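Polyketide synthase type I (Bacillus amyloliquefaciens, PDB 5KKU) probably dehydrates beta-hydroxyacyl intermediates bound to a carrier protein, as the N-terminal dehydratase domain of a modular synthase of the difficidin assembly line. Local coordinates at residues Q167-T178 with F196-F207. Sequence-based numbering, arbitrary orientation.
Sequences QLQDKEELMELT and FLDASTLAGSSF
E173 reaches straight off strand 172-178 into the loop that follows helix 194-200 and grips its backbone with both carboxylate oxygens. The side chain is fully extended, with CG anti to the backbone N (chi1 178°), which carries the carboxylate to the loop. G204 N donates to E173 OE1 at 2.8 Å, nearly straight but from above the carboxylate plane. S206 N comes to the other oxygen, E173 OE2, at 3.0 Å on the syn side, and S206 OG lies 2.8 Å from that same E173 OE2. The buried charge is thus met by two backbone N-H groups, which would probably stabilise its ionised form. G204, with its positive phi (92°), is the third residue of the type II turn from L202 to S205, and S205 OG and S205 N both bond to L202 O, from the same face of its plane.

Beside E173, the F207 ring brings its CE1 and CZ end up to the backbone of the classic beta bulge, where K171 and E172 both face L168; CZ meets K171 O obliquely at 3.3 Å and lies 3.9 Å from E173 CB. On the other side of E173, M175 bends at its thioether so that CE rests 3.9 Å from A203 CB. Further along, L177 sets CD2 against A199 CB at 4.1 Å, while F196 turns its ring edge to L177 O and meets F233 edge-to-face.

Strand 172-178 and the helical residues 196-200 run roughly antiparallel (154°). This is consistent with the C-terminal hotdog fold of a polyketide synthase dehydratase, its helix packed against the sheet and carrying D198, the predicted proton donor, which is hydrogen-bonded to H155.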
loop_
_atom_site.group_PDB
_atom_site.type_symbol
_atom_site.label_atom_id
_atom_site.label_comp_id
_atom_site.label_asym_id
_atom_site.label_seq_id
_atom_site.Cartn_x
_atom_site.Cartn_y
_atom_site.Cartn_z
ATOM N N GLN A 167 -14.378 -1.428 -16.021
ATOM C CA GLN A 167 -14.488 -0.016 -16.244
ATOM C C GLN A 167 -15.885 0.349 -16.723
ATOM O O GLN A 167 -16.393 -0.262 -17.613
ATOM C CB GLN A 167 -13.457 0.422 -17.262
ATOM C CG GLN A 167 -13.186 1.867 -17.262
ATOM C CD GLN A 167 -12.233 2.256 -18.342
ATOM O OE1 GLN A 167 -11.077 2.505 -18.095
ATOM N NE2 GLN A 167 -12.700 2.269 -19.535
ATOM N N LEU A 168 -16.468 1.369 -16.127
ATOM C CA LEU A 168 -17.774 1.819 -16.545
ATOM C C LEU A 168 -17.788 3.194 -17.164
ATOM O O LEU A 168 -17.542 4.152 -16.486
ATOM C CB LEU A 168 -18.768 1.759 -15.411
ATOM C CG LEU A 168 -20.126 2.356 -15.739
ATOM C CD1 LEU A 168 -20.885 1.503 -16.739
ATOM C CD2 LEU A 168 -20.944 2.691 -14.535
ATOM N N GLN A 169 -18.002 3.303 -18.458
ATOM C CA GLN A 169 -17.994 4.599 -19.164
ATOM C C GLN A 169 -16.790 5.468 -19.114
ATOM O O GLN A 169 -16.849 6.628 -19.374
ATOM C CB GLN A 169 -19.350 5.292 -18.998
ATOM C CG GLN A 169 -20.476 4.602 -19.728
ATOM C CD GLN A 169 -21.845 5.058 -19.320
ATOM O OE1 GLN A 169 -22.009 6.126 -18.821
ATOM N NE2 GLN A 169 -22.832 4.249 -19.562
ATOM N N ASP A 170 -15.669 4.889 -18.780
ATOM C CA ASP A 170 -14.475 5.596 -18.700
ATOM C C ASP A 170 -14.363 6.432 -17.416
ATOM O O ASP A 170 -13.500 7.244 -17.310
ATOM C CB ASP A 170 -14.047 6.409 -19.895
ATOM C CG ASP A 170 -14.992 7.516 -20.149
ATOM O OD1 ASP A 170 -15.880 7.765 -19.315
ATOM O OD2 ASP A 170 -14.863 8.153 -21.194
ATOM N N LYS A 171 -15.275 6.206 -16.459
ATOM C CA LYS A 171 -15.503 7.216 -15.445
ATOM C C LYS A 171 -15.252 6.452 -14.137
ATOM O O LYS A 171 -14.856 7.018 -13.174
ATOM C CB LYS A 171 -16.884 7.726 -15.498
ATOM C CG LYS A 171 -17.073 8.935 -16.364
ATOM C CD LYS A 171 -18.330 9.699 -16.003
ATOM C CE LYS A 171 -19.149 10.057 -17.217
ATOM N NZ LYS A 171 -20.566 10.385 -16.932
ATOM N N GLU A 172 -15.541 5.172 -14.104
ATOM C CA GLU A 172 -15.350 4.426 -12.879
ATOM C C GLU A 172 -14.613 3.125 -13.084
ATOM O O GLU A 172 -14.622 2.582 -14.115
ATOM C CB GLU A 172 -16.677 4.109 -12.212
ATOM C CG GLU A 172 -17.508 5.311 -11.803
ATOM C CD GLU A 172 -18.942 4.959 -11.479
ATOM O OE1 GLU A 172 -19.234 4.372 -10.463
ATOM O OE2 GLU A 172 -19.800 5.274 -12.274
ATOM N N GLU A 173 -13.969 2.662 -12.043
ATOM C CA GLU A 173 -13.246 1.429 -12.074
ATOM C C GLU A 173 -13.482 0.547 -10.852
ATOM O O GLU A 173 -13.675 1.014 -9.769
ATOM C CB GLU A 173 -11.769 1.738 -12.221
ATOM C CG GLU A 173 -10.844 0.567 -12.221
ATOM C CD GLU A 173 -9.398 0.966 -12.249
ATOM O OE1 GLU A 173 -8.681 0.667 -11.309
ATOM O OE2 GLU A 173 -8.978 1.580 -13.199
ATOM N N LEU A 174 -13.460 -0.761 -11.083
ATOM C CA LEU A 174 -13.659 -1.745 -10.027
ATOM C C LEU A 174 -12.673 -2.890 -10.215
ATOM O O LEU A 174 -12.637 -3.519 -11.273
ATOM C CB LEU A 174 -15.094 -2.273 -10.046
ATOM C CG LEU A 174 -15.548 -3.050 -8.810
ATOM C CD1 LEU A 174 -15.011 -2.403 -7.542
ATOM C CD2 LEU A 174 -17.065 -3.149 -8.764
ATOM N N MET A 175 -11.871 -3.158 -9.191
ATOM C CA MET A 175 -10.877 -4.222 -9.266
ATOM C C MET A 175 -11.183 -5.405 -8.350
ATOM O O MET A 175 -11.098 -5.295 -7.126
ATOM C CB MET A 175 -9.483 -3.672 -8.957
ATOM C CG MET A 175 -8.886 -2.831 -10.074
ATOM S SD MET A 175 -7.201 -2.296 -9.719
ATOM C CE MET A 175 -7.439 -1.434 -8.167
ATOM N N GLU A 176 -11.533 -6.535 -8.955
ATOM C CA GLU A 176 -11.825 -7.729 -8.223
ATOM C C GLU A 176 -10.521 -8.392 -7.915
ATOM O O GLU A 176 -9.830 -8.804 -8.783
ATOM C CB GLU A 176 -12.745 -8.636 -9.021
ATOM C CG GLU A 176 -13.283 -9.786 -8.212
ATOM C CD GLU A 176 -14.158 -10.690 -9.010
ATOM O OE1 GLU A 176 -13.789 -11.017 -10.113
ATOM O OE2 GLU A 176 -15.213 -11.081 -8.540
ATOM N N LEU A 177 -10.169 -8.449 -6.657
ATOM C CA LEU A 177 -8.901 -8.972 -6.258
ATOM C C LEU A 177 -9.001 -10.145 -5.315
ATOM O O LEU A 177 -9.742 -10.116 -4.377
ATOM C CB LEU A 177 -8.104 -7.850 -5.623
ATOM C CG LEU A 177 -7.848 -6.664 -6.527
ATOM C CD1 LEU A 177 -7.570 -5.408 -5.772
ATOM C CD2 LEU A 177 -6.685 -7.000 -7.389
ATOM N N THR A 178 -8.213 -11.177 -5.560
ATOM C CA THR A 178 -8.110 -12.331 -4.697
ATOM C C THR A 178 -6.663 -12.737 -4.488
ATOM O O THR A 178 -5.874 -12.691 -5.368
ATOM C CB THR A 178 -8.902 -13.522 -5.209
ATOM O OG1 THR A 178 -10.265 -13.170 -5.305
ATOM C CG2 THR A 178 -8.851 -14.612 -4.284
ATOM N N PHE A 196 -3.143 -7.139 -0.711
ATOM C CA PHE A 196 -4.323 -6.391 -1.010
ATOM C C PHE A 196 -4.054 -4.894 -1.111
ATOM O O PHE A 196 -4.494 -4.289 -2.036
ATOM C CB PHE A 196 -5.413 -6.652 0.007
ATOM C CG PHE A 196 -6.287 -7.839 -0.294
ATOM C CD1 PHE A 196 -6.622 -8.177 -1.577
ATOM C CD2 PHE A 196 -6.797 -8.586 0.727
ATOM C CE1 PHE A 196 -7.402 -9.253 -1.838
ATOM C CE2 PHE A 196 -7.585 -9.660 0.484
ATOM C CZ PHE A 196 -7.895 -9.991 -0.799
ATOM N N LEU A 197 -3.299 -4.342 -0.170
ATOM C CA LEU A 197 -2.969 -2.949 -0.121
ATOM C C LEU A 197 -2.162 -2.519 -1.348
ATOM O O LEU A 197 -2.482 -1.563 -1.981
ATOM C CB LEU A 197 -2.254 -2.609 1.185
ATOM C CG LEU A 197 -2.993 -2.675 2.517
ATOM C CD1 LEU A 197 -2.171 -2.079 3.615
ATOM C CD2 LEU A 197 -4.312 -1.961 2.451
ATOM N N ASP A 198 -1.097 -3.232 -1.670
ATOM C CA ASP A 198 -0.277 -2.998 -2.841
ATOM C C ASP A 198 -1.071 -2.970 -4.134
ATOM O O ASP A 198 -1.010 -2.044 -4.841
ATOM C CB ASP A 198 0.811 -4.040 -2.894
ATOM C CG ASP A 198 1.788 -3.830 -3.994
ATOM O OD1 ASP A 198 2.530 -2.870 -3.999
ATOM O OD2 ASP A 198 1.833 -4.640 -4.868
ATOM N N ALA A 199 -1.818 -4.017 -4.410
ATOM C CA ALA A 199 -2.641 -4.077 -5.598
ATOM C C ALA A 199 -3.662 -2.967 -5.683
ATOM O O ALA A 199 -3.974 -2.543 -6.754
ATOM C CB ALA A 199 -3.327 -5.405 -5.738
ATOM N N SER A 200 -4.160 -2.528 -4.557
ATOM C CA SER A 200 -5.117 -1.458 -4.521
ATOM C C SER A 200 -4.564 -0.104 -4.905
ATOM O O SER A 200 -5.278 0.709 -5.356
ATOM C CB SER A 200 -5.791 -1.383 -3.178
ATOM O OG SER A 200 -6.508 -2.520 -2.940
ATOM N N THR A 201 -3.274 0.095 -4.698
ATOM C CA THR A 201 -2.622 1.299 -5.152
ATOM C C THR A 201 -2.571 1.424 -6.648
ATOM O O THR A 201 -2.197 2.428 -7.137
ATOM C CB THR A 201 -1.207 1.521 -4.630
ATOM O OG1 THR A 201 -0.293 0.675 -5.295
ATOM C CG2 THR A 201 -1.130 1.337 -3.221
ATOM N N LEU A 202 -2.999 0.395 -7.341
ATOM C CA LEU A 202 -3.072 0.369 -8.760
ATOM C C LEU A 202 -4.390 0.868 -9.263
ATOM O O LEU A 202 -4.626 0.835 -10.410
ATOM C CB LEU A 202 -2.838 -1.037 -9.256
ATOM C CG LEU A 202 -1.435 -1.578 -9.083
ATOM C CD1 LEU A 202 -1.303 -3.000 -9.529
ATOM C CD2 LEU A 202 -0.459 -0.743 -9.857
ATOM N N ALA A 203 -5.242 1.333 -8.377
ATOM C CA ALA A 203 -6.515 1.938 -8.771
ATOM C C ALA A 203 -6.416 3.072 -9.786
ATOM O O ALA A 203 -5.594 3.931 -9.689
ATOM C CB ALA A 203 -7.283 2.396 -7.563
ATOM N N GLY A 204 -7.259 3.009 -10.782
ATOM C CA GLY A 204 -7.295 4.015 -11.805
ATOM C C GLY A 204 -6.422 3.701 -12.971
ATOM O O GLY A 204 -6.367 4.460 -13.859
ATOM N N SER A 205 -5.737 2.573 -12.948
ATOM C CA SER A 205 -4.892 2.196 -14.052
ATOM C C SER A 205 -5.639 2.061 -15.376
ATOM O O SER A 205 -5.103 2.338 -16.416
ATOM C CB SER A 205 -4.160 0.916 -13.750
ATOM O OG SER A 205 -3.256 1.085 -12.705
ATOM N N SER A 206 -6.866 1.624 -15.355
ATOM C CA SER A 206 -7.626 1.506 -16.553
ATOM C C SER A 206 -7.919 2.885 -17.115
ATOM O O SER A 206 -8.067 3.067 -18.267
ATOM C CB SER A 206 -8.902 0.750 -16.240
ATOM O OG SER A 206 -9.923 1.607 -15.825
ATOM N N PHE A 207 -8.057 3.877 -16.281
ATOM C CA PHE A 207 -8.230 5.195 -16.822
ATOM C C PHE A 207 -6.883 5.546 -17.373
ATOM O O PHE A 207 -5.930 5.538 -16.639
ATOM C CB PHE A 207 -8.538 6.196 -15.750
ATOM C CG PHE A 207 -9.762 5.900 -14.965
ATOM C CD1 PHE A 207 -10.933 5.566 -15.583
ATOM C CD2 PHE A 207 -9.738 6.002 -13.619
ATOM C CE1 PHE A 207 -12.050 5.334 -14.859
ATOM C CE2 PHE A 207 -10.843 5.763 -12.896
ATOM C CZ PHE A 207 -12.000 5.415 -13.515
#